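Cytochrome C2 (Rhodospirillum rubrum, PDB 3C2C) probably carries electrons as a small soluble haem protein, its haem iron cycling between the oxidised and reduced states. Local coordinates at residues G34-H42 and T53-E64. Numbering follows the deposited sequence.
Sequences GVFENTAAH and TEMKAKGLTWTE. With HEM (protoporphyrin IX containing Fe), chain B.
W62 lies against the loop V35-A41, and together they grip a haem propionate in this cytochrome c fold. CG of W62 is anti to the carbonyl carbon and beside the backbone N (chi1 -76°), and the indole lies with CD1 by T39 O and NE1 by the propionate. Its NE1 gives a hydrogen bond of 3.0 Å to HEM O1A, which sits at the ring edge, in the ring plane. A41 N donates to the same oxygen at 2.9 Å, so two N-H groups hold it. They would probably help to stabilise the propionate's negative charge. CG2 of V35 reaches CD1 of W62 at 3.5 Å, and the two side chains cross obliquely. L60 CD2 lies over one face of the indole, near its rim, and the ring of Y70 also meets it. A phenylalanine in place of W62 would probably take one N-H donor from O1A and open a gap beside the haem propionate, where CZ2 had lain.

The backbones join at a single beta bridge, T39 with T61. W62 N donates to N38 O at 2.7 Å, nearly along the C=O axis. A40 N bonds to L60 O. E37 N reaches W62 O from above the carbonyl plane. CD1 and CE1 of F36 lie by W62 O and E64 N, where helix 64-72 begins.

At the other end the loop packs on helix 50-57. A40 CB meets M55 CB at 3.7 Å. The chain of K56 runs past A40 O, its CD tight against T39 CG2 at 3.3 Å. Beyond it, one water accepts from K56 NZ and donates to A41 O, 2.7 Å from each.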
# COMPACT_ATOMS: atom_id res chain seq x y z
N GLY A 34 -5.06 -8.62 -3.80
CA GLY A 34 -4.35 -9.50 -2.87
C GLY A 34 -3.36 -8.79 -1.77
O GLY A 34 -2.58 -9.60 -1.34
N VAL A 35 -3.25 -7.53 -1.65
CA VAL A 35 -2.21 -6.77 -0.94
C VAL A 35 -2.44 -7.00 0.65
O VAL A 35 -1.59 -6.98 1.40
CB VAL A 35 -1.94 -5.32 -1.29
CG1 VAL A 35 -3.05 -4.33 -1.03
CG2 VAL A 35 -0.60 -4.78 -0.89
N PHE A 36 -3.72 -7.12 0.97
CA PHE A 36 -4.09 -7.15 2.37
C PHE A 36 -3.40 -8.41 3.00
O PHE A 36 -3.79 -9.55 2.55
CB PHE A 36 -5.56 -6.98 2.78
CG PHE A 36 -6.02 -6.96 4.21
CD1 PHE A 36 -5.81 -5.80 4.88
CD2 PHE A 36 -6.55 -8.14 4.80
CE1 PHE A 36 -6.01 -5.79 6.33
CE2 PHE A 36 -6.90 -8.13 6.18
CZ PHE A 36 -6.51 -6.92 6.84
N GLU A 37 -2.81 -8.15 4.19
CA GLU A 37 -2.07 -9.27 4.88
C GLU A 37 -1.03 -9.91 4.13
O GLU A 37 -0.61 -10.97 4.48
CB GLU A 37 -3.01 -10.26 5.57
CG GLU A 37 -3.73 -9.41 6.58
CD GLU A 37 -4.62 -10.12 7.62
OE1 GLU A 37 -4.65 -9.36 8.78
OE2 GLU A 37 -5.02 -11.23 7.14
N ASN A 38 -0.52 -9.30 3.11
CA ASN A 38 0.48 -9.98 2.20
C ASN A 38 1.81 -9.22 2.64
O ASN A 38 1.69 -8.26 3.33
CB ASN A 38 0.01 -9.76 0.71
CG ASN A 38 0.74 -10.78 -0.06
OD1 ASN A 38 1.80 -11.40 -0.03
ND2 ASN A 38 0.12 -11.08 -1.22
N THR A 39 2.91 -9.73 2.36
CA THR A 39 4.20 -9.12 2.44
C THR A 39 4.40 -7.78 1.80
O THR A 39 3.71 -7.37 0.89
CB THR A 39 5.23 -10.11 1.81
OG1 THR A 39 5.12 -11.48 2.21
CG2 THR A 39 5.74 -9.87 0.46
N ALA A 40 5.38 -6.98 2.25
CA ALA A 40 5.82 -5.72 1.58
C ALA A 40 6.39 -6.32 0.29
O ALA A 40 6.81 -7.54 0.34
CB ALA A 40 7.02 -5.23 2.31
N ALA A 41 6.52 -5.54 -0.68
CA ALA A 41 7.12 -6.00 -1.97
C ALA A 41 6.39 -7.29 -2.53
O ALA A 41 7.06 -8.31 -2.83
CB ALA A 41 8.60 -6.10 -1.79
N HIS A 42 5.03 -7.28 -2.48
CA HIS A 42 4.33 -8.54 -2.65
C HIS A 42 4.23 -8.96 -4.13
O HIS A 42 3.94 -10.18 -4.32
CB HIS A 42 2.97 -8.46 -1.98
CG HIS A 42 2.03 -7.62 -2.82
ND1 HIS A 42 2.30 -6.20 -3.01
CD2 HIS A 42 0.93 -7.84 -3.57
CE1 HIS A 42 1.23 -5.75 -3.79
NE2 HIS A 42 0.41 -6.76 -4.11
N THR A 53 11.90 -4.24 -0.31
CA THR A 53 12.56 -5.54 -0.20
C THR A 53 13.13 -5.85 1.22
O THR A 53 13.13 -6.96 1.79
CB THR A 53 13.73 -5.30 -1.29
OG1 THR A 53 12.98 -5.69 -2.51
CG2 THR A 53 15.03 -5.92 -1.03
N GLU A 54 13.56 -4.86 1.92
CA GLU A 54 14.13 -4.76 3.28
C GLU A 54 12.92 -4.70 4.17
O GLU A 54 13.09 -5.66 4.92
CB GLU A 54 14.77 -3.30 3.43
CG GLU A 54 16.11 -3.28 2.73
CD GLU A 54 16.89 -1.97 2.78
OE1 GLU A 54 16.41 -0.84 2.62
OE2 GLU A 54 18.14 -1.98 3.06
N MET A 55 11.69 -4.14 4.07
CA MET A 55 10.61 -4.36 4.95
C MET A 55 10.31 -5.87 4.81
O MET A 55 9.84 -6.54 5.83
CB MET A 55 9.35 -3.47 4.65
CG MET A 55 10.00 -2.03 4.75
SD MET A 55 8.51 -0.95 4.77
CE MET A 55 7.74 -1.45 3.29
N LYS A 56 10.43 -6.35 3.61
CA LYS A 56 9.87 -7.74 3.32
C LYS A 56 10.84 -8.76 4.08
O LYS A 56 10.38 -9.64 4.75
CB LYS A 56 9.75 -8.09 1.88
CG LYS A 56 9.55 -9.60 1.72
CD LYS A 56 9.01 -9.82 0.25
CE LYS A 56 10.09 -10.47 -0.55
NZ LYS A 56 9.34 -11.11 -1.79
N ALA A 57 12.09 -8.56 3.94
CA ALA A 57 13.06 -9.34 4.82
C ALA A 57 12.84 -9.37 6.29
O ALA A 57 13.08 -10.31 7.07
CB ALA A 57 14.45 -8.70 4.57
N LYS A 58 12.39 -8.26 6.97
CA LYS A 58 12.03 -8.04 8.28
C LYS A 58 10.77 -8.85 8.64
O LYS A 58 10.48 -8.87 9.85
CB LYS A 58 12.01 -6.61 8.78
CG LYS A 58 13.18 -6.06 9.40
CD LYS A 58 13.11 -4.50 9.31
CE LYS A 58 13.81 -3.83 10.56
NZ LYS A 58 13.10 -2.49 10.92
N GLY A 59 9.98 -9.22 7.66
CA GLY A 59 8.66 -9.98 7.78
C GLY A 59 7.54 -8.90 7.89
O GLY A 59 6.46 -9.44 8.39
N LEU A 60 7.69 -7.69 7.34
CA LEU A 60 6.51 -6.78 7.45
C LEU A 60 5.47 -7.32 6.43
O LEU A 60 5.75 -7.61 5.28
CB LEU A 60 6.91 -5.36 7.00
CG LEU A 60 5.79 -4.36 7.31
CD1 LEU A 60 6.38 -3.06 7.61
CD2 LEU A 60 5.06 -4.20 5.90
N THR A 61 4.30 -7.39 6.96
CA THR A 61 3.05 -7.81 6.29
C THR A 61 2.12 -6.54 6.36
O THR A 61 2.15 -5.60 7.20
CB THR A 61 2.49 -9.12 6.71
OG1 THR A 61 1.84 -8.85 7.96
CG2 THR A 61 3.29 -10.33 6.65
N TRP A 62 1.16 -6.46 5.30
CA TRP A 62 0.22 -5.32 5.16
C TRP A 62 -1.06 -5.60 5.95
O TRP A 62 -2.19 -5.66 5.49
CB TRP A 62 -0.08 -5.08 3.68
CG TRP A 62 1.05 -4.37 2.90
CD1 TRP A 62 1.67 -5.04 1.79
CD2 TRP A 62 1.82 -3.29 3.29
NE1 TRP A 62 2.80 -4.23 1.47
CE2 TRP A 62 2.81 -3.14 2.27
CE3 TRP A 62 1.64 -2.28 4.26
CZ2 TRP A 62 3.74 -2.00 2.11
CZ3 TRP A 62 2.56 -1.19 4.08
CH2 TRP A 62 3.58 -1.11 3.11
N THR A 63 -0.98 -5.47 7.25
CA THR A 63 -1.95 -5.45 8.33
C THR A 63 -2.74 -4.11 8.11
O THR A 63 -2.22 -3.06 7.55
CB THR A 63 -0.98 -5.18 9.76
OG1 THR A 63 -0.49 -6.73 9.86
CG2 THR A 63 -2.07 -5.53 10.85
N GLU A 64 -3.82 -4.02 8.77
CA GLU A 64 -4.60 -2.79 8.90
C GLU A 64 -3.82 -1.70 9.47
O GLU A 64 -3.94 -0.58 8.93
CB GLU A 64 -5.97 -2.82 9.66
CG GLU A 64 -6.93 -1.73 9.77
CD GLU A 64 -8.13 -1.94 10.65
OE1 GLU A 64 -8.51 -1.28 11.72
OE2 GLU A 64 -8.57 -3.06 10.44
CHA HEM B . 3.23 0.98 -3.73
CHB HEM B . -1.29 1.57 -1.86
CHC HEM B . -1.75 5.69 -4.49
CHD HEM B . 2.47 4.87 -6.65
C1A HEM B . 2.04 0.91 -2.97
C2A HEM B . 1.83 -0.08 -1.93
C3A HEM B . 0.58 -0.00 -1.51
C4A HEM B . -0.01 1.21 -2.09
CMA HEM B . -0.07 -0.83 -0.32
CAA HEM B . 2.91 -1.19 -1.55
CBA HEM B . 2.67 -2.64 -2.11
CGA HEM B . 3.76 -3.60 -1.81
O1A HEM B . 4.56 -3.40 -0.78
O2A HEM B . 3.71 -4.66 -2.46
C1B HEM B . -1.81 2.68 -2.59
C2B HEM B . -3.09 3.24 -2.28
C3B HEM B . -3.13 4.39 -3.00
C4B HEM B . -1.91 4.66 -3.63
CMB HEM B . -4.21 2.50 -1.47
CAB HEM B . -4.28 5.51 -2.94
CBB HEM B . -4.95 5.75 -1.67
C1C HEM B . -0.65 5.80 -5.23
C2C HEM B . -0.45 6.86 -6.35
C3C HEM B . 0.78 6.70 -6.81
C4C HEM B . 1.24 5.38 -6.34
CMC HEM B . -1.41 8.05 -6.36
CAC HEM B . 1.54 7.53 -7.87
CBC HEM B . 1.53 8.89 -7.96
C1D HEM B . 3.06 3.79 -6.01
C2D HEM B . 4.36 3.28 -6.27
C3D HEM B . 4.56 2.21 -5.48
C4D HEM B . 3.45 2.05 -4.62
CMD HEM B . 5.25 3.96 -7.39
CAD HEM B . 5.88 1.36 -5.36
CBD HEM B . 6.84 2.23 -4.56
CGD HEM B . 8.31 1.89 -4.67
O1D HEM B . 8.68 0.71 -4.92
O2D HEM B . 9.15 2.84 -4.35
NA HEM B . 0.91 1.63 -3.03
NB HEM B . -1.06 3.63 -3.34
NC HEM B . 0.42 4.97 -5.29
ND HEM B . 2.48 3.07 -4.96
FE HEM B . 0.70 3.31 -4.18
O HOH W 1 7.24 -10.96 -3.50